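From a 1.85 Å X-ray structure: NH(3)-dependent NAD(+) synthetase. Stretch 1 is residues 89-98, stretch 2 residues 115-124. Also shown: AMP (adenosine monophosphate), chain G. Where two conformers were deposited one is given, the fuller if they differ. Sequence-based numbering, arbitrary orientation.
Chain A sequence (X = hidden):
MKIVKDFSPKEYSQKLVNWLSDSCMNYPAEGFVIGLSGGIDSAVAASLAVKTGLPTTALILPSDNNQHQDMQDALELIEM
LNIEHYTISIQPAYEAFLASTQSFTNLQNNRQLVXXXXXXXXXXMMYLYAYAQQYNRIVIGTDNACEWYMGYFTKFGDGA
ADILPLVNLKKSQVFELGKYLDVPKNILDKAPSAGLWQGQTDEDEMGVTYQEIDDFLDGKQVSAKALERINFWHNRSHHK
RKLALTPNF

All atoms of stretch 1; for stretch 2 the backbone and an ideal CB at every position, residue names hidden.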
# COMPACT_ATOMS: atom_id res chain seq x y z
N SER A 89 11.94 -15.77 7.49
CA SER A 89 10.62 -16.39 7.42
C SER A 89 9.56 -15.39 7.87
O SER A 89 9.69 -14.77 8.93
CB SER A 89 10.51 -17.62 8.30
OG SER A 89 9.21 -18.19 8.19
N ILE A 90 8.50 -15.27 7.07
CA ILE A 90 7.39 -14.40 7.42
C ILE A 90 6.36 -15.17 8.19
O ILE A 90 5.31 -14.62 8.59
CB ILE A 90 6.77 -13.67 6.16
CG1 ILE A 90 6.01 -14.68 5.26
CG2 ILE A 90 7.86 -12.95 5.40
CD1 ILE A 90 5.10 -14.03 4.23
N GLN A 91 6.63 -16.45 8.44
CA GLN A 91 5.61 -17.31 9.05
C GLN A 91 5.17 -16.86 10.47
O GLN A 91 3.97 -16.84 10.76
CB GLN A 91 6.00 -18.81 8.99
CG GLN A 91 4.82 -19.80 9.24
CD GLN A 91 3.77 -19.74 8.14
OE1 GLN A 91 4.09 -19.46 6.99
NE2 GLN A 91 2.50 -19.97 8.50
N PRO A 92 6.13 -16.54 11.37
CA PRO A 92 5.72 -16.05 12.72
C PRO A 92 4.80 -14.83 12.68
O PRO A 92 3.76 -14.79 13.36
CB PRO A 92 7.06 -15.66 13.39
CG PRO A 92 8.05 -16.54 12.72
CD PRO A 92 7.59 -16.69 11.28
N ALA A 93 5.19 -13.83 11.90
CA ALA A 93 4.38 -12.63 11.75
C ALA A 93 3.03 -12.96 11.09
O ALA A 93 1.96 -12.46 11.54
CB ALA A 93 5.14 -11.60 10.95
N TYR A 94 3.06 -13.81 10.07
CA TYR A 94 1.82 -14.16 9.37
C TYR A 94 0.84 -14.90 10.33
O TYR A 94 -0.35 -14.60 10.38
CB TYR A 94 2.07 -14.97 8.06
CG TYR A 94 0.78 -15.47 7.50
CD1 TYR A 94 0.39 -16.81 7.65
CD2 TYR A 94 -0.14 -14.58 6.93
CE1 TYR A 94 -0.86 -17.24 7.21
CE2 TYR A 94 -1.37 -15.00 6.49
CZ TYR A 94 -1.73 -16.33 6.63
OH TYR A 94 -2.98 -16.72 6.17
N GLU A 95 1.36 -15.86 11.10
CA GLU A 95 0.52 -16.61 12.04
C GLU A 95 -0.09 -15.72 13.13
O GLU A 95 -1.26 -15.87 13.45
CB GLU A 95 1.29 -17.81 12.62
CG GLU A 95 1.34 -19.02 11.68
CD GLU A 95 0.20 -19.98 11.94
OE1 GLU A 95 -0.76 -20.00 11.13
OE2 GLU A 95 0.25 -20.68 12.97
N ALA A 96 0.69 -14.77 13.65
CA ALA A 96 0.15 -13.85 14.66
C ALA A 96 -0.96 -13.02 13.98
O ALA A 96 -2.06 -12.83 14.53
CB ALA A 96 1.25 -12.94 15.21
N PHE A 97 -0.69 -12.57 12.77
CA PHE A 97 -1.70 -11.76 12.09
C PHE A 97 -2.97 -12.59 11.85
O PHE A 97 -4.09 -12.19 12.24
CB PHE A 97 -1.17 -11.18 10.78
CG PHE A 97 -2.21 -10.44 10.00
CD1 PHE A 97 -2.58 -9.12 10.36
CD2 PHE A 97 -2.85 -11.06 8.93
CE1 PHE A 97 -3.57 -8.42 9.62
CE2 PHE A 97 -3.84 -10.39 8.20
CZ PHE A 97 -4.19 -9.05 8.54
N LEU A 98 -2.81 -13.74 11.23
CA LEU A 98 -3.96 -14.56 10.87
C LEU A 98 -4.78 -14.95 12.12
O LEU A 98 -6.00 -14.76 12.15
CB LEU A 98 -3.50 -15.80 10.09
CG LEU A 98 -4.64 -16.79 9.72
CD1 LEU A 98 -5.63 -16.13 8.76
CD2 LEU A 98 -4.04 -18.05 9.10
N UNK A 115 -7.11 -14.46 0.40
CA UNK A 115 -6.92 -13.57 1.52
C UNK A 115 -5.55 -13.84 2.20
O UNK A 115 -4.79 -12.91 2.48
CB UNK A 115 -8.07 -13.74 2.52
N UNK A 116 -5.25 -15.12 2.41
CA UNK A 116 -3.94 -15.54 2.90
C UNK A 116 -2.82 -14.99 2.02
O UNK A 116 -1.86 -14.39 2.51
CB UNK A 116 -3.86 -17.07 2.96
N UNK A 117 -2.95 -15.22 0.70
CA UNK A 117 -1.94 -14.79 -0.27
C UNK A 117 -1.74 -13.29 -0.22
O UNK A 117 -0.60 -12.80 -0.27
CB UNK A 117 -2.34 -15.22 -1.69
N UNK A 118 -2.84 -12.57 -0.09
CA UNK A 118 -2.77 -11.10 -0.05
C UNK A 118 -2.11 -10.58 1.23
O UNK A 118 -1.35 -9.61 1.19
CB UNK A 118 -4.18 -10.51 -0.18
N UNK A 119 -2.43 -11.20 2.37
CA UNK A 119 -1.80 -10.83 3.65
C UNK A 119 -0.30 -11.06 3.59
O UNK A 119 0.49 -10.22 4.06
CB UNK A 119 -2.41 -11.63 4.81
N UNK A 120 0.11 -12.19 3.02
CA UNK A 120 1.56 -12.46 2.94
C UNK A 120 2.25 -11.47 2.03
O UNK A 120 3.37 -11.04 2.31
CB UNK A 120 1.82 -13.88 2.44
N UNK A 121 1.59 -11.07 0.94
CA UNK A 121 2.22 -10.08 0.04
C UNK A 121 2.41 -8.72 0.72
O UNK A 121 3.37 -8.05 0.50
CB UNK A 121 1.37 -9.90 -1.22
N UNK A 122 1.45 -8.34 1.56
CA UNK A 122 1.52 -7.09 2.27
C UNK A 122 2.56 -7.17 3.41
O UNK A 122 3.21 -6.20 3.69
CB UNK A 122 0.14 -6.72 2.82
N UNK A 123 2.69 -8.32 4.04
CA UNK A 123 3.82 -8.50 4.96
C UNK A 123 5.16 -8.28 4.27
O UNK A 123 6.06 -7.60 4.80
CB UNK A 123 3.78 -9.90 5.57
N UNK A 124 5.33 -8.85 3.07
CA UNK A 124 6.57 -8.64 2.33
C UNK A 124 6.80 -7.15 2.04
O UNK A 124 7.91 -6.69 2.16
CB UNK A 124 6.54 -9.43 1.02
P AMP G . 4.58 -13.05 -8.13
O1P AMP G . 4.49 -12.20 -9.39
O2P AMP G . 3.28 -13.02 -7.31
O3P AMP G . 5.16 -14.42 -8.24
O5' AMP G . 5.57 -12.25 -7.12
C5' AMP G . 5.46 -10.81 -7.03
C4' AMP G . 6.67 -10.29 -6.28
O4' AMP G . 6.56 -10.52 -4.87
C3' AMP G . 7.97 -11.00 -6.66
O3' AMP G . 8.45 -10.44 -7.87
C2' AMP G . 8.85 -10.67 -5.46
O2' AMP G . 9.46 -9.36 -5.60
C1' AMP G . 7.86 -10.67 -4.30
N9 AMP G . 7.89 -12.00 -3.65
C8 AMP G . 7.03 -13.04 -3.83
N7 AMP G . 7.38 -14.11 -3.08
C5 AMP G . 8.51 -13.77 -2.42
C6 AMP G . 9.39 -14.43 -1.45
N6 AMP G . 9.17 -15.71 -1.07
N1 AMP G . 10.43 -13.70 -1.00
C2 AMP G . 10.69 -12.43 -1.37
N3 AMP G . 9.92 -11.74 -2.25
C4 AMP G . 8.84 -12.38 -2.78

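Helix 91-98 and the turn residue I90 just before it pack against helix 115-124; the helix axes are 10.4 Å apart at closest approach and their N-to-C directions 128° apart. S89 OG caps the start of the first helix, accepting from Q91 N at 3.1 Å. No hydrogen bond joins the two stretches, so the fit rests on shape.

Position 115 has nothing of stretch 1 within 5.5 Å of its ideal CB. Stretch 1 sets little limit here. It is I115, whose end leads away.

At position 116 CA-to-CB points sideways, and the ideal CB lies 3.3 Å from Y94 OH. A CB branch could crowd that hydroxyl; an unbranched chain, or a small residue, would suit. It is K116. Its chain is extended, all t, and its CG lies 3.2 Å from Y94 OH. The amine is hydrogen-bonded elsewhere in the structure.

Positions 117 and 118 find no partner in stretch 1. Stretch 1 leaves both open, so most helix-compatible residues, small or polar, would serve. The backbone at 117 is ordinary helix and does not demand glycine. They are G117 and N118.

Position 119 points toward two rings. Its ideal CB is 3.9 Å from both Y94 CE2 and F97 CE2, leaving little depth. Alanine fits best; glycine or serine would also be small enough. It is A119, and its methyl meets the Y94 ring at the edge.

Position 120 points sideways, with its ideal CB 3.7 Å from I90 CD1 and the Y94 ring nearby. A flexible chain with methylenes to lay on the ring would suit: methionine, glutamine or glutamate. It is Q120. Its CG lies over one face of the Y94 ring, 4.1 Å from the centroid, a CH-pi contact.

Position 121 points away, and 122 is out of reach of stretch 1. Many residues would serve. They are A121 and R122.

Position 123 points toward I90, A93 and Y94. The ideal CB is 4.5 Å from I90 CD1, so there is room for a medium apolar chain: leucine, isoleucine or methionine. It is L123, in rotamer m, t. Its CD1 lies 3.7 Å from Y94 CB and 4.4 Å from I90 CD1, while its CD2 is 4.3 Å from A93 CB. With K116, A119 and Q120 it forms the hole that receives Y94.

Position 124 points sideways, and stretch 1 lies beyond 5.5 Å of its ideal CB. The AMP base is also nearby, so a long chain with a flat end is attractive; arginine is one choice. It is R124. Its guanidinium has I90 CD1 over one face, 3.7 Å from R124 NH2, and AMP C5 over the opposite face. R124 NE is 3.4 Å from AMP C6.

Stretch 2 (115-124) IKGNAQARLR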
# COMPACT_ATOMS: atom_id res chain seq x y z
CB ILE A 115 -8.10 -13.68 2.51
CG1 ILE A 115 -9.38 -13.15 1.84
CG2 ILE A 115 -7.80 -12.95 3.80
CD1 ILE A 115 -10.71 -13.66 2.42
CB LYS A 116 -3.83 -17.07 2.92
CG LYS A 116 -2.42 -17.60 3.15
CD LYS A 116 -2.40 -19.11 3.12
CE LYS A 116 -1.28 -19.66 3.97
NZ LYS A 116 -1.39 -21.15 4.00
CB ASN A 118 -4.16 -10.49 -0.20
CG ASN A 118 -4.68 -10.55 -1.63
OD1 ASN A 118 -3.93 -10.74 -2.58
ND2 ASN A 118 -5.98 -10.37 -1.77
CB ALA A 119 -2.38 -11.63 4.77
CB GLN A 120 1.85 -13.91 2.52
CG GLN A 120 1.32 -14.90 3.54
CD GLN A 120 1.58 -16.36 3.20
OE1 GLN A 120 1.41 -17.25 4.06
NE2 GLN A 120 1.97 -16.63 1.99
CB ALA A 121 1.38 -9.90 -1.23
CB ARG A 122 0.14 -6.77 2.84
CG ARG A 122 -0.86 -6.47 1.69
CD ARG A 122 -2.28 -6.24 2.21
NE ARG A 122 -3.12 -5.94 1.04
CZ ARG A 122 -4.27 -6.53 0.75
NH1 ARG A 122 -4.82 -7.38 1.61
NH2 ARG A 122 -4.91 -6.19 -0.39
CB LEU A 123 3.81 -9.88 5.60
CG LEU A 123 2.90 -10.07 6.81
CD1 LEU A 123 2.98 -11.52 7.23
CD2 LEU A 123 3.33 -9.13 7.95
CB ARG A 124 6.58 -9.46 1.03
CG ARG A 124 6.67 -10.98 1.36
CD ARG A 124 7.06 -11.87 0.16
NE ARG A 124 6.97 -13.27 0.59
CZ ARG A 124 5.93 -14.08 0.36
NH1 ARG A 124 4.88 -13.67 -0.35
NH2 ARG A 124 5.95 -15.31 0.83
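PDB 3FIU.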